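Local structure of methylenetetrahydrofolate--tRNA-(uracil-5-)-methyltransferase TrmFO (3G5S) at residues 301-306 with 390-395; 269-274 with 397-402. The protein probably catalyses, with FAD as cofactor, the folate-dependent methylation of uridine 54 in tRNA to 5-methyluridine. One frame throughout, in Å; residues are numbered along the deposited sequence. Where two conformers were deposited one is given.

Contact 1: 301-306 with 390-395; sequences IVRYGV and FQPMYA. With GSH (glutathione), chain C; EDO (1,2-ethanediol), chain F.
Arg303 CG, anti to the backbone N (chi1 -171°), lies over one face of the Tyr394 ring, a CH-pi contact 4.2 Å from the centroid; a bend at chi2 then turns CD aside. Tyr394 takes the crowded position, CG between its own backbone N and carbonyl carbon (chi1 61°), and the two side chains cross obliquely. Arg303 NH1 comes to 3.5 Å from Tyr394 CE1, the guanidinium plane being turned 72° from the ring rather than stacked on it. At the rim of the ring the phenol oxygen accepts a nearly straight hydrogen bond from the backbone, Tyr304 N to Tyr394 OH, 2.9 Å. NH2 of Arg303 donates to Pro392 O at 2.8 Å, lying well above the carbonyl plane, and NE adds a weak bond to the same oxygen. A water accepts from Arg303 NE and donates to Pro392 O, while Arg303 NH1 reaches back to Tyr304 O at 2.8 Å. Val302 and Arg303 both face Ile163 in a classic beta bulge on an outermost strand, 301-303, of the antiparallel sheet. Gln391 NE2 makes a weak hydrogen bond to glutathione OE1, so the same loop lines the glutathione pocket. The buried guanidinium is thus held by the carbonyls of Pro392 and Tyr304 and by a water; the carbonyl dipoles would probably stabilise its positive charge, no carboxylate side chain lying among the two segments.

Contact 2: 269-274 with 397-402; sequences GRMWSL and WGLVPP
Arg270, just before strand 271-274 of the antiparallel sheet, reaches to the backbone of Gly398, where the loop after helix 374-384 passes through a short run of helical backbone angles. Its NE donates an almost straight hydrogen bond to Gly398 O, 3.0 Å and 173°, and that oxygen sits at the edge of the guanidinium, in its plane. A water bridges the same pair, donating to Gly398 O at 2.8 Å and accepting a weak bond from Arg270 NH2. One face of the guanidinium is covered by the following residues of the loop: Val400 O lies 3.1 Å above the plane, offset toward the rim, with Pro401 CA on the same face. Pro402 crosses the arginine at about a right angle, its CD 3.8 Å from Arg270 NH1. An alanine in place of Arg270 would probably leave Gly398 O without its direct side-chain donor and open a gap beside Val400 and the two prolines.

Beside this polar contact, Met271, a selenomethionine, lays SE 3.6 Å from Gly398 O and 3.8 Å from Leu399 CD2. Glycine matters at 398, since a CB there would come tightly against Met271 CG.

Farther out, the anchors of each segment appear. Asp266 accepts from the backbone N of both Arg270 and Met271, which fixes the entry to the strand, and Trp272 NE1 bonds to Gly269 O in the plane of its ring. On the other segment, Arg419 of helix 409-429 donates from NH2 to Pro401 O and from NH1 to Pro402 O.

How the contacts relate
Followed from the N terminus, the chain enters contact 2 first, at 269-274 on an inner strand of the antiparallel sheet, and after helix 283-290 reaches contact 1 at 301-306, which begins on strand 301-303 at one edge of the sheet. It then runs through strand 331-333 of the parallel sheet and helices 343-361 and 374-384 before 390-395 closes contact 1; one residue further on, 397-402 closes contact 2. The smaller loop is thus wholly enclosed by the larger. Together the contacts tie one continuous loop between helices 374-384 and 409-429 to two strands of one sheet. The centres of the two contacts lie about 11 Å apart, and their apolar sides meet where Met393 packs on Met271 and Leu399.

Contact 1: 301-306 with 390-395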
loop_
_atom_site.group_PDB
_atom_site.type_symbol
_atom_site.label_atom_id
_atom_site.label_comp_id
_atom_site.label_asym_id
_atom_site.label_seq_id
_atom_site.Cartn_x
_atom_site.Cartn_y
_atom_site.Cartn_z
ATOM N N ILE A 301 15.317 3.652 2.323
ATOM C CA ILE A 301 14.107 2.992 2.783
ATOM C C ILE A 301 12.959 3.431 1.901
ATOM O O ILE A 301 12.647 4.620 1.838
ATOM C CB ILE A 301 13.805 3.337 4.252
ATOM C CG1 ILE A 301 14.918 2.804 5.157
ATOM C CG2 ILE A 301 12.451 2.777 4.666
ATOM C CD1 ILE A 301 15.280 3.732 6.287
ATOM N N VAL A 302 12.339 2.474 1.216
ATOM C CA VAL A 302 11.242 2.787 0.312
ATOM C C VAL A 302 9.866 2.544 0.929
ATOM O O VAL A 302 8.880 3.084 0.440
ATOM C CB VAL A 302 11.372 2.044 -1.036
ATOM C CG1 VAL A 302 12.608 2.511 -1.785
ATOM C CG2 VAL A 302 11.404 0.540 -0.829
ATOM N N ARG A 303 9.791 1.750 1.994
ATOM C CA ARG A 303 8.524 1.539 2.680
ATOM C C ARG A 303 8.839 1.357 4.155
ATOM O O ARG A 303 9.566 0.439 4.518
ATOM C CB ARG A 303 7.803 0.307 2.117
ATOM C CG ARG A 303 6.377 0.135 2.611
ATOM C CD ARG A 303 6.271 -0.617 3.960
ATOM N NE ARG A 303 4.908 -1.114 4.094
ATOM C CZ ARG A 303 3.920 -0.515 4.758
ATOM N NH1 ARG A 303 4.138 0.590 5.464
ATOM N NH2 ARG A 303 2.703 -1.055 4.734
ATOM N N TYR A 304 8.334 2.252 4.997
ATOM C CA TYR A 304 8.617 2.189 6.427
ATOM C C TYR A 304 7.732 1.171 7.146
ATOM O O TYR A 304 6.616 0.885 6.718
ATOM C CB TYR A 304 8.472 3.572 7.056
ATOM C CG TYR A 304 9.650 4.470 6.766
ATOM C CD1 TYR A 304 10.783 4.420 7.565
ATOM C CD2 TYR A 304 9.649 5.351 5.688
ATOM C CE1 TYR A 304 11.872 5.213 7.318
ATOM C CE2 TYR A 304 10.744 6.161 5.431
ATOM C CZ TYR A 304 11.851 6.083 6.251
ATOM O OH TYR A 304 12.945 6.874 6.019
ATOM N N GLY A 305 8.232 0.619 8.246
ATOM C CA GLY A 305 7.453 -0.331 9.022
ATOM C C GLY A 305 6.306 0.329 9.759
ATOM O O GLY A 305 6.393 1.504 10.136
ATOM N N VAL A 306 5.228 -0.425 9.947
ATOM C CA VAL A 306 4.060 0.049 10.676
ATOM C C VAL A 306 3.385 -1.114 11.387
ATOM O O VAL A 306 3.541 -2.270 10.990
ATOM C CB VAL A 306 3.021 0.717 9.756
ATOM C CG1 VAL A 306 3.603 1.955 9.100
ATOM C CG2 VAL A 306 2.493 -0.278 8.729
ATOM N N PHE A 390 2.465 -11.535 3.275
ATOM C CA PHE A 390 2.235 -10.332 2.484
ATOM C C PHE A 390 1.702 -9.193 3.339
ATOM O O PHE A 390 0.765 -9.383 4.127
ATOM C CB PHE A 390 1.252 -10.617 1.342
ATOM C CG PHE A 390 0.822 -9.383 0.605
ATOM C CD1 PHE A 390 1.669 -8.778 -0.311
ATOM C CD2 PHE A 390 -0.420 -8.819 0.838
ATOM C CE1 PHE A 390 1.284 -7.639 -0.976
ATOM C CE2 PHE A 390 -0.810 -7.678 0.175
ATOM C CZ PHE A 390 0.048 -7.085 -0.732
ATOM N N GLN A 391 2.327 -8.017 3.185
ATOM C CA GLN A 391 1.976 -6.775 3.882
ATOM C C GLN A 391 1.541 -5.712 2.864
ATOM O O GLN A 391 1.886 -5.805 1.687
ATOM C CB GLN A 391 3.186 -6.233 4.663
ATOM C CG GLN A 391 3.681 -7.122 5.793
ATOM C CD GLN A 391 2.655 -7.285 6.894
ATOM O OE1 GLN A 391 2.121 -6.309 7.419
ATOM N NE2 GLN A 391 2.371 -8.524 7.244
ATOM N N PRO A 392 0.802 -4.686 3.316
ATOM C CA PRO A 392 0.339 -3.660 2.370
ATOM C C PRO A 392 1.450 -2.779 1.816
ATOM O O PRO A 392 2.523 -2.650 2.410
ATOM C CB PRO A 392 -0.621 -2.809 3.207
ATOM C CG PRO A 392 -1.019 -3.711 4.380
ATOM C CD PRO A 392 0.225 -4.503 4.659
HETATM N N MSE A 393 1.163 -2.149 0.684
HETATM C CA MSE A 393 2.137 -1.335 -0.031
HETATM C C MSE A 393 1.595 0.058 -0.333
HETATM O O MSE A 393 0.434 0.213 -0.720
HETATM C CB MSE A 393 2.522 -2.041 -1.330
HETATM C CG MSE A 393 3.608 -1.343 -2.139
HETATM SE SE MSE A 393 5.209 -0.949 -1.093
HETATM C CE MSE A 393 5.518 -2.717 -0.370
ATOM N N TYR A 394 2.455 1.060 -0.159
ATOM C CA TYR A 394 2.167 2.410 -0.620
ATOM C C TYR A 394 3.103 2.806 -1.757
ATOM O O TYR A 394 4.083 2.109 -2.035
ATOM C CB TYR A 394 2.162 3.422 0.524
ATOM C CG TYR A 394 3.440 3.615 1.317
ATOM C CD1 TYR A 394 3.531 3.187 2.634
ATOM C CD2 TYR A 394 4.519 4.307 0.784
ATOM C CE1 TYR A 394 4.675 3.415 3.388
ATOM C CE2 TYR A 394 5.676 4.534 1.531
ATOM C CZ TYR A 394 5.744 4.087 2.831
ATOM O OH TYR A 394 6.869 4.304 3.603
ATOM N N ALA A 395 2.790 3.910 -2.432
ATOM C CA ALA A 395 3.574 4.337 -3.589
ATOM C C ALA A 395 5.006 4.690 -3.191
ATOM O O ALA A 395 5.225 5.421 -2.231
ATOM C CB ALA A 395 2.920 5.531 -4.241
HETATM N N1 GSH C . -0.062 -9.126 8.645
HETATM C CA1 GSH C . -0.124 -10.465 8.089
HETATM C C1 GSH C . -0.858 -11.448 8.988
HETATM O O11 GSH C . -1.491 -10.962 10.132
HETATM O O12 GSH C . -1.129 -12.526 8.572
HETATM C CB1 GSH C . 1.223 -11.000 7.611
HETATM C CG1 GSH C . 2.139 -11.637 8.650
HETATM C CD1 GSH C . 2.785 -10.735 9.699
HETATM O OE1 GSH C . 2.447 -9.608 9.870
HETATM N N2 GSH C . 3.853 -11.302 10.473
HETATM C CA2 GSH C . 4.586 -10.499 11.400
HETATM C C2 GSH C . 5.982 -10.153 10.891
HETATM O O2 GSH C . 6.878 -10.916 11.041
HETATM C CB2 GSH C . 4.615 -11.251 12.721
HETATM S SG2 GSH C . 5.277 -10.364 14.146
HETATM N N3 GSH C . 6.267 -8.749 10.669
HETATM C CA3 GSH C . 7.620 -8.340 10.358
HETATM C C3 GSH C . 8.060 -8.662 8.937
HETATM O O31 GSH C . 9.182 -8.958 8.670
HETATM O O32 GSH C . 7.042 -8.864 8.026
HETATM C C1 EDO F . -2.083 -11.299 4.279
HETATM O O1 EDO F . -0.739 -11.634 4.635
HETATM C C2 EDO F . -2.987 -12.449 4.701
HETATM O O2 EDO F . -2.596 -13.619 3.978
HETATM O O HOH W 1 5.074 -3.878 3.154
#

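Contact 2: 269-274 with 397-402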
loop_
_atom_site.group_PDB
_atom_site.type_symbol
_atom_site.label_atom_id
_atom_site.label_comp_id
_atom_site.label_asym_id
_atom_site.label_seq_id
_atom_site.Cartn_x
_atom_site.Cartn_y
_atom_site.Cartn_z
ATOM N N GLY A 269 13.280 -7.877 -7.559
ATOM C CA GLY A 269 14.372 -7.911 -6.605
ATOM C C GLY A 269 14.944 -6.557 -6.228
ATOM O O GLY A 269 16.046 -6.493 -5.687
ATOM N N ARG A 270 14.209 -5.481 -6.501
ATOM C CA ARG A 270 14.617 -4.146 -6.055
ATOM C C ARG A 270 14.296 -3.871 -4.587
ATOM O O ARG A 270 14.845 -2.944 -4.002
ATOM C CB ARG A 270 13.940 -3.066 -6.897
ATOM C CG ARG A 270 14.417 -3.004 -8.326
ATOM C CD ARG A 270 13.765 -1.859 -9.077
ATOM N NE ARG A 270 12.333 -2.068 -9.281
ATOM C CZ ARG A 270 11.802 -2.617 -10.370
ATOM N NH1 ARG A 270 12.582 -3.044 -11.357
ATOM N NH2 ARG A 270 10.488 -2.760 -10.462
HETATM N N MSE A 271 13.391 -4.654 -4.005
HETATM C CA MSE A 271 12.822 -4.325 -2.698
HETATM C C MSE A 271 13.020 -5.465 -1.711
HETATM O O MSE A 271 12.495 -6.564 -1.919
HETATM C CB MSE A 271 11.330 -4.012 -2.848
HETATM C CG MSE A 271 11.080 -2.838 -3.761
HETATM SE SE MSE A 271 9.231 -2.613 -4.252
HETATM C CE MSE A 271 8.590 -2.142 -2.549
ATOM N N TRP A 272 13.778 -5.204 -0.648
ATOM C CA TRP A 272 14.108 -6.218 0.346
ATOM C C TRP A 272 13.694 -5.756 1.734
ATOM O O TRP A 272 14.038 -4.650 2.163
ATOM C CB TRP A 272 15.613 -6.528 0.308
ATOM C CG TRP A 272 16.012 -7.271 -0.940
ATOM C CD1 TRP A 272 15.888 -6.837 -2.231
ATOM C CD2 TRP A 272 16.564 -8.591 -1.013
ATOM N NE1 TRP A 272 16.332 -7.807 -3.100
ATOM C CE2 TRP A 272 16.757 -8.890 -2.377
ATOM C CE3 TRP A 272 16.914 -9.546 -0.057
ATOM C CZ2 TRP A 272 17.284 -10.104 -2.806
ATOM C CZ3 TRP A 272 17.441 -10.747 -0.481
ATOM C CH2 TRP A 272 17.623 -11.017 -1.844
ATOM N N SER A 273 12.943 -6.599 2.438
ATOM C CA SER A 273 12.480 -6.240 3.774
ATOM C C SER A 273 13.403 -6.790 4.849
ATOM O O SER A 273 14.057 -7.812 4.661
ATOM C CB SER A 273 11.055 -6.737 4.025
ATOM O OG SER A 273 11.024 -8.144 4.138
ATOM N N LEU A 274 13.436 -6.103 5.985
ATOM C CA LEU A 274 14.122 -6.603 7.166
ATOM C C LEU A 274 13.240 -7.625 7.871
ATOM O O LEU A 274 12.159 -7.291 8.359
ATOM C CB LEU A 274 14.452 -5.465 8.127
ATOM C CG LEU A 274 15.673 -4.610 7.796
ATOM C CD1 LEU A 274 15.491 -3.841 6.496
ATOM C CD2 LEU A 274 15.964 -3.660 8.941
ATOM N N TRP A 397 9.356 4.697 -5.102
ATOM C CA TRP A 397 10.140 4.549 -6.319
ATOM C C TRP A 397 10.669 3.141 -6.572
ATOM O O TRP A 397 11.084 2.842 -7.680
ATOM C CB TRP A 397 11.282 5.562 -6.354
ATOM C CG TRP A 397 10.828 6.977 -6.491
ATOM C CD1 TRP A 397 11.074 8.001 -5.623
ATOM C CD2 TRP A 397 10.087 7.546 -7.584
ATOM N NE1 TRP A 397 10.529 9.169 -6.101
ATOM C CE2 TRP A 397 9.920 8.917 -7.302
ATOM C CE3 TRP A 397 9.545 7.028 -8.765
ATOM C CZ2 TRP A 397 9.231 9.779 -8.166
ATOM C CZ3 TRP A 397 8.863 7.884 -9.622
ATOM C CH2 TRP A 397 8.713 9.242 -9.318
ATOM N N GLY A 398 10.659 2.272 -5.564
ATOM C CA GLY A 398 11.061 0.893 -5.781
ATOM C C GLY A 398 10.123 0.092 -6.675
ATOM O O GLY A 398 10.504 -0.964 -7.181
ATOM N N LEU A 399 8.910 0.602 -6.885
ATOM C CA LEU A 399 7.873 -0.116 -7.627
ATOM C C LEU A 399 8.041 -0.050 -9.139
ATOM O O LEU A 399 7.438 -0.839 -9.854
ATOM C CB LEU A 399 6.500 0.444 -7.272
ATOM C CG LEU A 399 6.072 0.255 -5.824
ATOM C CD1 LEU A 399 4.784 0.998 -5.566
ATOM C CD2 LEU A 399 5.929 -1.216 -5.453
ATOM N N VAL A 400 8.817 0.915 -9.627
ATOM C CA VAL A 400 8.996 1.110 -11.067
ATOM C C VAL A 400 10.433 0.765 -11.456
ATOM O O VAL A 400 11.304 0.670 -10.594
ATOM C CB VAL A 400 8.646 2.555 -11.502
ATOM C CG1 VAL A 400 7.193 2.885 -11.158
ATOM C CG2 VAL A 400 9.607 3.562 -10.878
ATOM N N PRO A 401 10.695 0.564 -12.756
ATOM C CA PRO A 401 12.062 0.214 -13.142
ATOM C C PRO A 401 13.028 1.339 -12.818
ATOM O O PRO A 401 12.642 2.505 -12.731
ATOM C CB PRO A 401 11.960 0.026 -14.659
ATOM C CG PRO A 401 10.527 -0.304 -14.895
ATOM C CD PRO A 401 9.778 0.523 -13.906
ATOM N N PRO A 402 14.301 0.985 -12.646
ATOM C CA PRO A 402 15.326 1.998 -12.418
ATOM C C PRO A 402 15.454 2.916 -13.626
ATOM O O PRO A 402 15.038 2.569 -14.731
ATOM C CB PRO A 402 16.612 1.171 -12.274
ATOM C CG PRO A 402 16.203 -0.257 -12.222
ATOM C CD PRO A 402 14.872 -0.351 -12.876
HETATM O O HOH W 2 9.511 -3.577 -7.723
#